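DsbA family protein (Salmonella typhimurium, PDB 7JVE) works as a trimeric thioredoxin-like enzyme with both thiol oxidase and disulfide isomerase activities. Local coordinates at residues V103-F116 with T241-K253. Numbering follows the deposited sequence.
Sequences VVENLIKANPDTRF and TQDMLQMAIQKAK
Val103 lies beside Gln242, where the helical residues 103-110 and 242-253 run side by side in the same general direction, with axes 10.3 Å apart at closest approach and inclined at 36°. Leu107 fits as a knob into the hole formed by Gln242, Leu245, Gln246 and Ile249. Its two methyls divide the work: CD1 presses on Leu245 CB at 3.3 Å, whereas CD2 lies between the aliphatic part of Gln242 and Ile249 CD1. The extended Gln242 chain reaches across Asn106, and Gln242 OE1 lies 3.3 Å from Asn106 CB.

One turn on, where the first helix ends, the amides of Asn111 and Gln246, coming from opposite directions, pair reciprocally through their C=O and N-H groups, their planes 14° apart. Asn111 ND2 donates to Gln246 OE1 at 2.7 Å and Gln246 NE2 returns a bond to Asn111 OD1 at 2.9 Å, both nearly straight and both using in-plane lone pairs. Gln246 arrives there because its CG is anti to the backbone N (chi1 -168°) and its chain then bends at chi2. Asn111 ND2 also donates to Leu107 O at 3.0 Å, which fixes the amide's rotation and ties this buried side chain to the last helical turn. Ile249 CG2 packs against one face of the Asn111 amide, 3.6 Å from Asn111 OD1. Beyond it, Lys253 NZ bonds to Gln250 OE1 at 3.0 Å and makes a long, weak salt bridge with Asp113 in the turn 111-114.

Both helices cover the same face of the thioredoxin-fold sheet: Val104 and Leu245 rest on Phe219 of strand 218-223, while Phe116 and Ile249 meet at Val86 of strand 84-90. Helix 95-110 carries the redox-active Cys94-Cys97 disulfide at its start; the contact joins its C-terminal half and the following turn to the C-terminal helix.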
loop_
_atom_site.group_PDB
_atom_site.type_symbol
_atom_site.label_atom_id
_atom_site.label_comp_id
_atom_site.label_asym_id
_atom_site.label_seq_id
_atom_site.Cartn_x
_atom_site.Cartn_y
_atom_site.Cartn_z
ATOM N N VAL A 103 1.080 22.653 10.844
ATOM C CA VAL A 103 1.811 23.227 9.722
ATOM C C VAL A 103 1.060 24.426 9.169
ATOM O O VAL A 103 1.648 25.476 8.884
ATOM C CB VAL A 103 2.048 22.168 8.628
ATOM C CG1 VAL A 103 2.365 22.856 7.276
ATOM C CG2 VAL A 103 3.173 21.233 9.040
ATOM N N VAL A 104 -0.252 24.280 8.997
ATOM C CA VAL A 104 -1.048 25.390 8.496
ATOM C C VAL A 104 -0.946 26.586 9.434
ATOM O O VAL A 104 -0.773 27.732 8.989
ATOM C CB VAL A 104 -2.502 24.941 8.280
ATOM C CG1 VAL A 104 -3.380 26.139 7.922
ATOM C CG2 VAL A 104 -2.561 23.869 7.174
ATOM N N GLU A 105 -1.038 26.343 10.748
ATOM C CA GLU A 105 -0.898 27.436 11.710
ATOM C C GLU A 105 0.451 28.131 11.552
ATOM O O GLU A 105 0.527 29.365 11.594
ATOM C CB GLU A 105 -1.071 26.913 13.144
ATOM C CG GLU A 105 -1.082 27.992 14.247
ATOM C CD GLU A 105 -2.111 29.130 13.996
ATOM O OE1 GLU A 105 -3.297 28.943 14.362
ATOM O OE2 GLU A 105 -1.740 30.220 13.470
ATOM N N ASN A 106 1.527 27.357 11.357
ATOM C CA ASN A 106 2.832 27.969 11.118
ATOM C C ASN A 106 2.829 28.805 9.838
ATOM O O ASN A 106 3.356 29.922 9.821
ATOM C CB ASN A 106 3.926 26.900 11.052
ATOM C CG ASN A 106 4.332 26.385 12.412
ATOM O OD1 ASN A 106 3.786 26.781 13.443
ATOM N ND2 ASN A 106 5.301 25.478 12.423
ATOM N N LEU A 107 2.256 28.275 8.750
ATOM C CA LEU A 107 2.180 29.058 7.516
ATOM C C LEU A 107 1.454 30.369 7.747
ATOM O O LEU A 107 1.867 31.417 7.231
ATOM C CB LEU A 107 1.483 28.278 6.397
ATOM C CG LEU A 107 2.384 27.341 5.614
ATOM C CD1 LEU A 107 1.547 26.464 4.687
ATOM C CD2 LEU A 107 3.407 28.144 4.845
ATOM N N ILE A 108 0.359 30.326 8.509
ATOM C CA ILE A 108 -0.459 31.515 8.688
ATOM C C ILE A 108 0.320 32.583 9.441
ATOM O O ILE A 108 0.316 33.760 9.055
ATOM C CB ILE A 108 -1.784 31.143 9.384
ATOM C CG1 ILE A 108 -2.676 30.379 8.394
ATOM C CG2 ILE A 108 -2.466 32.379 9.907
ATOM C CD1 ILE A 108 -3.973 29.863 8.984
ATOM N N LYS A 109 1.038 32.184 10.502
ATOM C CA LYS A 109 1.846 33.144 11.236
ATOM C C LYS A 109 2.963 33.684 10.364
ATOM O O LYS A 109 3.301 34.867 10.447
ATOM C CB LYS A 109 2.415 32.511 12.506
ATOM C CG LYS A 109 1.333 32.088 13.479
ATOM C CD LYS A 109 1.761 32.327 14.926
ATOM C CE LYS A 109 1.233 31.239 15.860
ATOM N NZ LYS A 109 1.790 31.387 17.240
ATOM N N ALA A 110 3.543 32.836 9.520
ATOM C CA ALA A 110 4.676 33.258 8.713
ATOM C C ALA A 110 4.267 34.071 7.499
ATOM O O ALA A 110 5.138 34.660 6.853
ATOM C CB ALA A 110 5.485 32.046 8.259
ATOM N N ASN A 111 2.979 34.118 7.165
ATOM C CA ASN A 111 2.489 34.819 5.975
ATOM C C ASN A 111 1.286 35.686 6.341
ATOM O O ASN A 111 0.165 35.446 5.874
ATOM C CB ASN A 111 2.136 33.819 4.872
ATOM C CG ASN A 111 3.368 33.090 4.324
ATOM O OD1 ASN A 111 4.027 33.564 3.385
ATOM N ND2 ASN A 111 3.683 31.935 4.911
ATOM N N PRO A 112 1.484 36.708 7.186
ATOM C CA PRO A 112 0.351 37.553 7.599
ATOM C C PRO A 112 -0.231 38.379 6.465
ATOM O O PRO A 112 -1.344 38.905 6.597
ATOM C CB PRO A 112 0.963 38.452 8.674
ATOM C CG PRO A 112 2.391 38.568 8.266
ATOM C CD PRO A 112 2.755 37.193 7.750
ATOM N N ASP A 113 0.489 38.489 5.362
ATOM C CA ASP A 113 0.102 39.242 4.179
ATOM C C ASP A 113 -0.727 38.428 3.195
ATOM O O ASP A 113 -1.159 38.979 2.176
ATOM C CB ASP A 113 1.367 39.733 3.484
ATOM C CG ASP A 113 2.256 38.568 3.009
ATOM O OD1 ASP A 113 2.715 38.617 1.842
ATOM O OD2 ASP A 113 2.461 37.595 3.781
ATOM N N THR A 114 -0.937 37.136 3.459
ATOM C CA THR A 114 -1.572 36.221 2.527
ATOM C C THR A 114 -2.932 35.811 3.074
ATOM O O THR A 114 -3.124 35.698 4.285
ATOM C CB THR A 114 -0.673 34.994 2.289
ATOM O OG1 THR A 114 0.504 35.383 1.567
ATOM C CG2 THR A 114 -1.389 33.890 1.522
ATOM N N ARG A 115 -3.888 35.621 2.177
ATOM C CA ARG A 115 -5.243 35.271 2.568
ATOM C C ARG A 115 -5.404 33.751 2.608
ATOM O O ARG A 115 -5.089 33.063 1.628
ATOM C CB ARG A 115 -6.253 35.895 1.597
ATOM C CG ARG A 115 -7.698 35.761 2.021
ATOM C CD ARG A 115 -8.650 36.351 0.993
ATOM N NE ARG A 115 -10.036 36.062 1.340
ATOM C CZ ARG A 115 -10.986 35.791 0.453
ATOM N NH1 ARG A 115 -10.694 35.771 -0.843
ATOM N NH2 ARG A 115 -12.223 35.510 0.859
ATOM N N PHE A 116 -5.894 33.234 3.735
ATOM C CA PHE A 116 -6.147 31.806 3.892
ATOM C C PHE A 116 -7.653 31.587 3.992
ATOM O O PHE A 116 -8.311 32.133 4.886
ATOM C CB PHE A 116 -5.413 31.245 5.109
ATOM C CG PHE A 116 -3.910 31.230 4.962
ATOM C CD1 PHE A 116 -3.170 32.399 5.137
ATOM C CD2 PHE A 116 -3.232 30.048 4.644
ATOM C CE1 PHE A 116 -1.774 32.394 5.009
ATOM C CE2 PHE A 116 -1.847 30.031 4.524
ATOM C CZ PHE A 116 -1.111 31.205 4.698
ATOM N N THR A 241 4.022 19.568 2.855
ATOM C CA THR A 241 4.974 20.118 3.809
ATOM C C THR A 241 4.826 21.631 3.857
ATOM O O THR A 241 4.248 22.249 2.956
ATOM C CB THR A 241 6.422 19.764 3.427
ATOM O OG1 THR A 241 6.743 20.407 2.185
ATOM C CG2 THR A 241 6.605 18.240 3.277
ATOM N N GLN A 242 5.384 22.231 4.911
ATOM C CA GLN A 242 5.418 23.692 4.992
ATOM C C GLN A 242 6.246 24.296 3.857
ATOM O O GLN A 242 5.856 25.306 3.263
ATOM C CB GLN A 242 5.972 24.139 6.345
ATOM C CG GLN A 242 5.970 25.659 6.545
ATOM C CD GLN A 242 6.022 26.063 8.018
ATOM O OE1 GLN A 242 5.762 25.243 8.897
ATOM N NE2 GLN A 242 6.397 27.327 8.291
ATOM N N ASP A 243 7.401 23.704 3.553
ATOM C CA ASP A 243 8.225 24.216 2.464
ATOM C C ASP A 243 7.476 24.203 1.140
ATOM O O ASP A 243 7.552 25.162 0.364
ATOM C CB ASP A 243 9.505 23.400 2.352
ATOM C CG ASP A 243 10.504 23.757 3.421
ATOM O OD1 ASP A 243 10.256 24.756 4.142
ATOM O OD2 ASP A 243 11.527 23.036 3.547
ATOM N N MET A 244 6.762 23.117 0.854
ATOM C CA MET A 244 6.059 23.032 -0.417
ATOM C C MET A 244 4.967 24.103 -0.504
ATOM O O MET A 244 4.823 24.787 -1.525
ATOM C CB MET A 244 5.479 21.624 -0.577
ATOM C CG MET A 244 4.839 21.369 -1.926
ATOM S SD MET A 244 6.187 21.231 -3.154
ATOM C CE MET A 244 7.100 19.828 -2.518
ATOM N N LEU A 245 4.200 24.280 0.571
ATOM C CA LEU A 245 3.176 25.313 0.558
ATOM C C LEU A 245 3.803 26.702 0.495
ATOM O O LEU A 245 3.272 27.599 -0.170
ATOM C CB LEU A 245 2.271 25.175 1.782
ATOM C CG LEU A 245 1.183 24.108 1.660
ATOM C CD1 LEU A 245 0.549 23.844 3.018
ATOM C CD2 LEU A 245 0.123 24.488 0.618
ATOM N N GLN A 246 4.943 26.894 1.165
ATOM C CA GLN A 246 5.601 28.194 1.127
ATOM C C GLN A 246 6.081 28.532 -0.287
ATOM O O GLN A 246 5.942 29.675 -0.736
ATOM C CB GLN A 246 6.775 28.239 2.112
ATOM C CG GLN A 246 7.324 29.680 2.327
ATOM C CD GLN A 246 6.252 30.628 2.925
ATOM O OE1 GLN A 246 5.743 30.392 4.027
ATOM N NE2 GLN A 246 5.922 31.692 2.203
ATOM N N MET A 247 6.662 27.559 -1.004
ATOM C CA MET A 247 7.103 27.843 -2.371
ATOM C C MET A 247 5.925 28.234 -3.260
ATOM O O MET A 247 6.023 29.179 -4.052
ATOM C CB MET A 247 7.871 26.645 -2.966
ATOM C CG MET A 247 9.231 26.320 -2.286
ATOM S SD MET A 247 10.255 24.983 -3.071
ATOM C CE MET A 247 9.361 23.421 -2.645
ATOM N N ALA A 248 4.791 27.552 -3.099
ATOM C CA ALA A 248 3.588 27.878 -3.854
ATOM C C ALA A 248 3.101 29.289 -3.539
ATOM O O ALA A 248 2.626 30.004 -4.432
ATOM C CB ALA A 248 2.481 26.863 -3.543
ATOM N N ILE A 249 3.206 29.704 -2.270
ATOM C CA ILE A 249 2.841 31.069 -1.891
ATOM C C ILE A 249 3.745 32.074 -2.599
ATOM O O ILE A 249 3.277 33.068 -3.157
ATOM C CB ILE A 249 2.892 31.228 -0.357
ATOM C CG1 ILE A 249 1.713 30.490 0.297
ATOM C CG2 ILE A 249 2.919 32.695 0.054
ATOM C CD1 ILE A 249 1.856 30.329 1.807
ATOM N N GLN A 250 5.051 31.824 -2.604
ATOM C CA GLN A 250 5.961 32.780 -3.234
ATOM C C GLN A 250 5.728 32.847 -4.739
ATOM O O GLN A 250 5.802 33.924 -5.339
ATOM C CB GLN A 250 7.418 32.425 -2.908
ATOM C CG GLN A 250 7.716 32.456 -1.412
ATOM C CD GLN A 250 7.422 33.834 -0.786
ATOM O OE1 GLN A 250 6.568 33.967 0.102
ATOM N NE2 GLN A 250 8.131 34.856 -1.247
ATOM N N LYS A 251 5.421 31.706 -5.358
ATOM C CA LYS A 251 5.096 31.686 -6.778
ATOM C C LYS A 251 3.808 32.458 -7.056
ATOM O O LYS A 251 3.690 33.126 -8.095
ATOM C CB LYS A 251 4.995 30.231 -7.228
ATOM C CG LYS A 251 4.442 29.958 -8.602
ATOM C CD LYS A 251 4.630 28.463 -8.883
ATOM C CE LYS A 251 3.536 27.889 -9.769
ATOM N NZ LYS A 251 3.573 26.390 -9.791
ATOM N N ALA A 252 2.843 32.402 -6.133
ATOM C CA ALA A 252 1.592 33.123 -6.305
ATOM C C ALA A 252 1.747 34.613 -6.048
ATOM O O ALA A 252 0.932 35.404 -6.539
ATOM C CB ALA A 252 0.512 32.540 -5.386
ATOM N N LYS A 253 2.770 35.019 -5.297
ATOM C CA LYS A 253 3.031 36.439 -5.131
ATOM C C LYS A 253 3.883 37.014 -6.250
ATOM O O LYS A 253 3.685 38.174 -6.633
ATOM C CB LYS A 253 3.699 36.702 -3.779
ATOM C CG LYS A 253 2.743 36.552 -2.618
ATOM C CD LYS A 253 3.311 37.083 -1.298
ATOM C CE LYS A 253 4.531 36.332 -0.857
ATOM N NZ LYS A 253 4.453 36.044 0.609
#